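Local atomic coordinates of activating signal cointegrator 1 complex subunit 3 (Homo sapiens, PDB entry 6YXQ), a protein that unwinds DNA in the 3'-5' direction using ATP in alkylation repair, helps rescue stalled ribosomes, and scaffolds the ASCC complex, its N-terminal region here binding ASCC2. Residues A[101-104]-A[105-108]; A[111-114]-A[115-119]. All coordinates share one frame; numbering follows the deposited sequence.

Contact 1 (A[101-104]-A[105-108]); sequences LFMT and FHLK
Thr104 lays its methyl group on the ring of Phe105: CG2 sits 4.0 Å from the centroid of the Phe105 ring and only 7° off the ring normal, a CH-pi contact over the middle of one face. The methyl gets there because CG2 is anti to the backbone N of Thr104, while OG1 (chi1 -68°) turns back to bond the carbonyl of Phe100. Next to this pair the last turn of the helix closes through a shared donor. Phe105 N bonds Leu101 O at 3.1 Å, nearly in line with that carbonyl, and Phe102 O at 3.2 Å from above the carbonyl plane, the mixture of i-4 and i-3 bonding found where a helix runs out. Leu101 and Phe102 are buried with Phe105; the ring of Phe102 takes His106 CB over one face, CE2 to CB being 4.0 Å.

The other side is more polar and open to solvent, with Leu107 exposed. His106 ND1 donates to Met103 O at 2.9 Å, with the acceptor close to the imidazole plane, and the bent Met103 chain brings CE to 3.4 Å from His106 CE1. Lys108 folds back through bends at chi3 and chi4, so that NZ reaches Thr104 O at 2.8 Å in the carbonyl plane. A water donates to Met103 O and accepts from Leu107 N, joining helix end and type I turn 105-108.

Helix 113-123 meets Leu101 and Phe105, helix 128-142 packs on Phe102 and Phe105, helix 64-85 on Leu101 and Phe102, and helix 147-163 touches Met103 and His106.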
ATOM      1  N   LEU A 101      -1.410 -27.260 -19.000  1.00 76.58           N
ATOM      2  CA  LEU A 101      -1.074 -28.533 -18.372  1.00 72.41           C
ATOM      3  C   LEU A 101       0.378 -28.902 -18.636  1.00 77.70           C
ATOM      4  O   LEU A 101       1.130 -29.214 -17.703  1.00 56.28           O
ATOM      5  CB  LEU A 101      -2.006 -29.635 -18.877  1.00 47.04           C
ATOM      6  CG  LEU A 101      -3.429 -29.577 -18.329  1.00 50.15           C
ATOM      7  CD1 LEU A 101      -4.255 -30.695 -18.908  1.00 59.27           C
ATOM      8  CD2 LEU A 101      -3.434 -29.638 -16.808  1.00 51.75           C
ATOM      9  N   PHE A 102       0.789 -28.867 -19.909  1.00 85.49           N
ATOM     10  CA  PHE A 102       2.166 -29.196 -20.260  1.00 79.89           C
ATOM     11  C   PHE A 102       3.142 -28.344 -19.468  1.00 68.21           C
ATOM     12  O   PHE A 102       4.094 -28.864 -18.875  1.00 64.07           O
ATOM     13  CB  PHE A 102       2.390 -29.016 -21.761  1.00 68.87           C
ATOM     14  CG  PHE A 102       3.818 -29.224 -22.190  1.00 68.36           C
ATOM     15  CD1 PHE A 102       4.265 -30.478 -22.572  1.00 79.32           C
ATOM     16  CD2 PHE A 102       4.710 -28.163 -22.225  1.00 67.90           C
ATOM     17  CE1 PHE A 102       5.582 -30.672 -22.975  1.00 77.05           C
ATOM     18  CE2 PHE A 102       6.031 -28.353 -22.621  1.00 67.60           C
ATOM     19  CZ  PHE A 102       6.465 -29.605 -22.994  1.00 57.09           C
ATOM     20  N   MET A 103       2.907 -27.029 -19.429  1.00 73.51           N
ATOM     21  CA  MET A 103       3.808 -26.143 -18.700  1.00 76.35           C
ATOM     22  C   MET A 103       3.743 -26.382 -17.198  1.00 78.05           C
ATOM     23  O   MET A 103       4.719 -26.121 -16.487  1.00 80.96           O
ATOM     24  CB  MET A 103       3.481 -24.688 -19.026  1.00 63.18           C
ATOM     25  CG  MET A 103       3.720 -24.338 -20.478  1.00 66.62           C
ATOM     26  SD  MET A 103       5.437 -24.600 -20.951  1.00 66.27           S
ATOM     27  CE  MET A 103       6.240 -23.638 -19.681  1.00 69.09           C
ATOM     28  N   THR A 104       2.612 -26.880 -16.698  1.00 61.04           N
ATOM     29  CA  THR A 104       2.525 -27.179 -15.279  1.00 47.22           C
ATOM     30  C   THR A 104       3.430 -28.343 -14.900  1.00 63.96           C
ATOM     31  O   THR A 104       4.028 -28.330 -13.820  1.00 79.06           O
ATOM     32  CB  THR A 104       1.073 -27.465 -14.895  1.00 57.56           C
ATOM     33  OG1 THR A 104       0.302 -26.261 -15.018  1.00 66.24           O
ATOM     34  CG2 THR A 104       0.983 -27.974 -13.462  1.00 47.45           C
ATOM     35  N   PHE A 105       3.586 -29.329 -15.786  1.00 71.31           N
ATOM     36  CA  PHE A 105       4.290 -30.562 -15.456  1.00 65.30           C
ATOM     37  C   PHE A 105       5.602 -30.737 -16.210  1.00 63.26           C
ATOM     38  O   PHE A 105       6.237 -31.786 -16.074  1.00 71.97           O
ATOM     39  CB  PHE A 105       3.391 -31.773 -15.720  1.00 68.63           C
ATOM     40  CG  PHE A 105       2.167 -31.833 -14.848  1.00 64.13           C
ATOM     41  CD1 PHE A 105       2.269 -32.135 -13.501  1.00 68.02           C
ATOM     42  CD2 PHE A 105       0.910 -31.604 -15.382  1.00 62.13           C
ATOM     43  CE1 PHE A 105       1.137 -32.196 -12.698  1.00 66.13           C
ATOM     44  CE2 PHE A 105      -0.221 -31.664 -14.586  1.00 53.66           C
ATOM     45  CZ  PHE A 105      -0.107 -31.961 -13.245  1.00 55.92           C
ATOM     46  N   HIS A 106       6.032 -29.748 -16.997  1.00 62.20           N
ATOM     47  CA  HIS A 106       7.217 -29.966 -17.827  1.00 64.80           C
ATOM     48  C   HIS A 106       8.499 -30.063 -17.008  1.00 76.42           C
ATOM     49  O   HIS A 106       9.498 -30.588 -17.514  1.00 74.37           O
ATOM     50  CB  HIS A 106       7.334 -28.877 -18.905  1.00 52.99           C
ATOM     51  CG  HIS A 106       7.970 -27.603 -18.441  1.00 71.04           C
ATOM     52  ND1 HIS A 106       7.252 -26.571 -17.876  1.00 73.85           N
ATOM     53  CD2 HIS A 106       9.254 -27.177 -18.497  1.00 76.94           C
ATOM     54  CE1 HIS A 106       8.069 -25.577 -17.581  1.00 68.75           C
ATOM     55  NE2 HIS A 106       9.290 -25.917 -17.952  1.00 72.81           N
ATOM     56  N   LEU A 107       8.485 -29.606 -15.752  1.00 74.37           N
ATOM     57  CA  LEU A 107       9.639 -29.701 -14.861  1.00 77.39           C
ATOM     58  C   LEU A 107       9.357 -30.535 -13.618  1.00 81.96           C
ATOM     59  O   LEU A 107      10.182 -30.553 -12.697  1.00 75.65           O
ATOM     60  CB  LEU A 107      10.110 -28.306 -14.443  1.00 75.97           C
ATOM     61  CG  LEU A 107      10.759 -27.464 -15.533  1.00 75.28           C
ATOM     62  CD1 LEU A 107      10.960 -26.031 -15.065  1.00 82.30           C
ATOM     63  CD2 LEU A 107      12.066 -28.092 -15.952  1.00 76.24           C
ATOM     64  N   LYS A 108       8.213 -31.216 -13.562  1.00 81.86           N
ATOM     65  CA  LYS A 108       7.813 -32.009 -12.408  1.00 66.02           C
ATOM     66  C   LYS A 108       7.372 -33.384 -12.887  1.00 59.59           C
ATOM     67  O   LYS A 108       6.687 -33.498 -13.906  1.00 78.88           O
ATOM     68  CB  LYS A 108       6.681 -31.315 -11.636  1.00 62.45           C
ATOM     69  CG  LYS A 108       7.019 -29.888 -11.220  1.00 84.81           C
ATOM     70  CD  LYS A 108       5.829 -29.174 -10.601  1.00109.13           C
ATOM     71  CE  LYS A 108       5.848 -27.674 -10.873  1.00119.11           C
ATOM     72  NZ  LYS A 108       4.508 -27.138 -11.281  1.00109.01           N
TER
HETATM   73  O   HOH W   1       6.763 -27.673 -14.704  1.00 81.80           O

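Contact 2 (A[111-114]-A[115-119]); sequences VGHK and ETKAI
His113 O accepts two hydrogen bonds from the following turn. Lys117 N comes to it at 2.9 Å with an N-H...O angle of 160°, the ordinary helical i-4 bond, and Thr116 OG1 approaches the same His113 O at 3.0 Å from above the carbonyl plane, on the same face as the amide. The Thr116 hydroxyl lies between its own backbone N and carbonyl carbon (chi1 71°), a rotamer that turns OG1 back along the helix onto the carbonyl three residues earlier. The same rotamer places CG2 anti to the carbonyl carbon, 3.5 Å from Val111 CG1, where the two side chains cross at about a right angle.

One residue earlier, Gly112 O receives Thr116 N at 3.0 Å in an almost straight bond (N-H...O 177°), with only a weak second bond from Glu115 N. These contacts build the first turn of helix 113-123, of which Gly112 is the N-cap; having no side chain, it cannot cap the helix with one. Glu115 bends at chi2, bringing its carboxylate beside this helix start, with CD 3.5 Å from Gly112 N. A negative group placed there would be expected to interact favourably with the helix dipole. Glu115 is buried against helix 91-105.

On the exposed side, two residues of the turn meet the ASCC2 chain. His113 and Lys117 run side by side, and Lys117 CD lies 3.9 Å from His113 CE1. Lys117 NZ forms a salt bridge with Glu57 of the ASCC2 chain, on which His113 also packs, in keeping with the requirement of this N-terminal region for ASCC2 binding.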
ATOM      1  N   VAL A 111       2.273 -35.569  -9.579  1.00 80.34           N
ATOM      2  CA  VAL A 111       1.180 -34.660  -9.263  1.00 69.12           C
ATOM      3  C   VAL A 111       1.306 -34.260  -7.800  1.00 69.83           C
ATOM      4  O   VAL A 111       1.236 -35.111  -6.909  1.00 80.62           O
ATOM      5  CB  VAL A 111      -0.181 -35.317  -9.540  1.00 61.83           C
ATOM      6  CG1 VAL A 111      -1.303 -34.400  -9.128  1.00 52.97           C
ATOM      7  CG2 VAL A 111      -0.302 -35.694 -11.010  1.00 65.91           C
ATOM      8  N   GLY A 112       1.499 -32.964  -7.546  1.00 68.42           N
ATOM      9  CA  GLY A 112       1.654 -32.457  -6.203  1.00 68.27           C
ATOM     10  C   GLY A 112       0.564 -31.459  -5.836  1.00 67.46           C
ATOM     11  O   GLY A 112      -0.231 -31.013  -6.685  1.00 61.76           O
ATOM     12  N   HIS A 113       0.540 -31.114  -4.542  1.00 59.99           N
ATOM     13  CA  HIS A 113      -0.437 -30.154  -4.035  1.00 65.92           C
ATOM     14  C   HIS A 113      -0.377 -28.845  -4.809  1.00 70.37           C
ATOM     15  O   HIS A 113      -1.417 -28.247  -5.116  1.00 70.44           O
ATOM     16  CB  HIS A 113      -0.200 -29.906  -2.547  1.00 70.76           C
ATOM     17  CG  HIS A 113      -1.294 -29.130  -1.883  1.00 87.43           C
ATOM     18  ND1 HIS A 113      -2.552 -29.651  -1.673  1.00 99.40           N
ATOM     19  CD2 HIS A 113      -1.319 -27.874  -1.379  1.00 94.05           C
ATOM     20  CE1 HIS A 113      -3.306 -28.749  -1.071  1.00101.22           C
ATOM     21  NE2 HIS A 113      -2.581 -27.661  -0.881  1.00 97.86           N
ATOM     22  N   LYS A 114       0.836 -28.404  -5.164  1.00 64.77           N
ATOM     23  CA  LYS A 114       0.997 -27.163  -5.915  1.00 75.53           C
ATOM     24  C   LYS A 114       0.284 -27.231  -7.262  1.00 79.59           C
ATOM     25  O   LYS A 114      -0.438 -26.299  -7.638  1.00 85.64           O
ATOM     26  CB  LYS A 114       2.486 -26.860  -6.103  1.00 83.91           C
ATOM     27  CG  LYS A 114       2.782 -25.528  -6.787  1.00104.84           C
ATOM     28  CD  LYS A 114       4.181 -25.509  -7.400  1.00111.83           C
ATOM     29  CE  LYS A 114       4.248 -24.595  -8.623  1.00111.77           C
ATOM     30  NZ  LYS A 114       5.505 -24.779  -9.413  1.00110.37           N
ATOM     31  N   GLU A 115       0.442 -28.344  -7.981  1.00 69.32           N
ATOM     32  CA  GLU A 115      -0.093 -28.439  -9.334  1.00 62.41           C
ATOM     33  C   GLU A 115      -1.599 -28.663  -9.327  1.00 69.64           C
ATOM     34  O   GLU A 115      -2.318 -28.090 -10.159  1.00 76.61           O
ATOM     35  CB  GLU A 115       0.618 -29.552 -10.105  1.00 73.69           C
ATOM     36  CG  GLU A 115       2.144 -29.438 -10.127  1.00 78.51           C
ATOM     37  CD  GLU A 115       2.790 -29.983  -8.865  1.00 95.65           C
ATOM     38  OE1 GLU A 115       2.272 -29.715  -7.763  1.00108.01           O
ATOM     39  OE2 GLU A 115       3.804 -30.699  -8.968  1.00104.31           O
ATOM     40  N   THR A 116      -2.100 -29.481  -8.399  1.00 58.95           N
ATOM     41  CA  THR A 116      -3.549 -29.620  -8.277  1.00 70.32           C
ATOM     42  C   THR A 116      -4.193 -28.287  -7.924  1.00 81.32           C
ATOM     43  O   THR A 116      -5.214 -27.903  -8.511  1.00 84.93           O
ATOM     44  CB  THR A 116      -3.906 -30.674  -7.233  1.00 67.97           C
ATOM     45  OG1 THR A 116      -3.590 -30.177  -5.926  1.00 70.91           O
ATOM     46  CG2 THR A 116      -3.166 -31.958  -7.495  1.00 66.76           C
ATOM     47  N   LYS A 117      -3.600 -27.553  -6.972  1.00 79.79           N
ATOM     48  CA  LYS A 117      -4.167 -26.267  -6.588  1.00 77.87           C
ATOM     49  C   LYS A 117      -4.092 -25.271  -7.735  1.00 75.21           C
ATOM     50  O   LYS A 117      -5.010 -24.467  -7.921  1.00 82.87           O
ATOM     51  CB  LYS A 117      -3.463 -25.722  -5.344  1.00 64.72           C
ATOM     52  CG  LYS A 117      -4.421 -25.400  -4.204  1.00 89.82           C
ATOM     53  CD  LYS A 117      -5.213 -26.651  -3.785  1.00107.53           C
ATOM     54  CE  LYS A 117      -6.237 -26.353  -2.699  1.00 97.67           C
ATOM     55  NZ  LYS A 117      -5.564 -26.232  -1.389  1.00 98.54           N
ATOM     56  N   ALA A 118      -3.021 -25.321  -8.527  1.00 65.43           N
ATOM     57  CA  ALA A 118      -2.904 -24.405  -9.657  1.00 60.34           C
ATOM     58  C   ALA A 118      -3.977 -24.686 -10.698  1.00 64.38           C
ATOM     59  O   ALA A 118      -4.648 -23.764 -11.188  1.00 86.48           O
ATOM     60  CB  ALA A 118      -1.511 -24.511 -10.273  1.00 43.79           C
ATOM     61  N   ILE A 119      -4.160 -25.960 -11.047  1.00 66.21           N
ATOM     62  CA  ILE A 119      -5.200 -26.299 -12.013  1.00 71.67           C
ATOM     63  C   ILE A 119      -6.567 -25.892 -11.483  1.00 62.88           C
ATOM     64  O   ILE A 119      -7.410 -25.391 -12.234  1.00 73.72           O
ATOM     65  CB  ILE A 119      -5.149 -27.796 -12.367  1.00 65.11           C
ATOM     66  CG1 ILE A 119      -3.774 -28.156 -12.937  1.00 65.05           C
ATOM     67  CG2 ILE A 119      -6.245 -28.129 -13.362  1.00 46.29           C
ATOM     68  CD1 ILE A 119      -3.557 -29.633 -13.164  1.00 52.89           C
TER

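In the fold
Contact 1 ends helix 91-105 and contact 2 begins helix 113-123, the next helix in the chain; their centres lie about 11 Å apart. The first is partly buried, with three of its seven touching residues in the interior, and uses aromatic and methyl packing beside its polar bonds. The second is a surface contact, mostly backbone and hydroxyl bonds, and it alone of the two reaches the ASCC2 chain. Their inner sides meet directly: Leu101 CD2 lies 3.6 Å from Ile119 CD1, and Thr104 CG2 3.7 Å from Glu115 CB. Glu115 also packs against Lys108, whose amino group lies near that of Lys114.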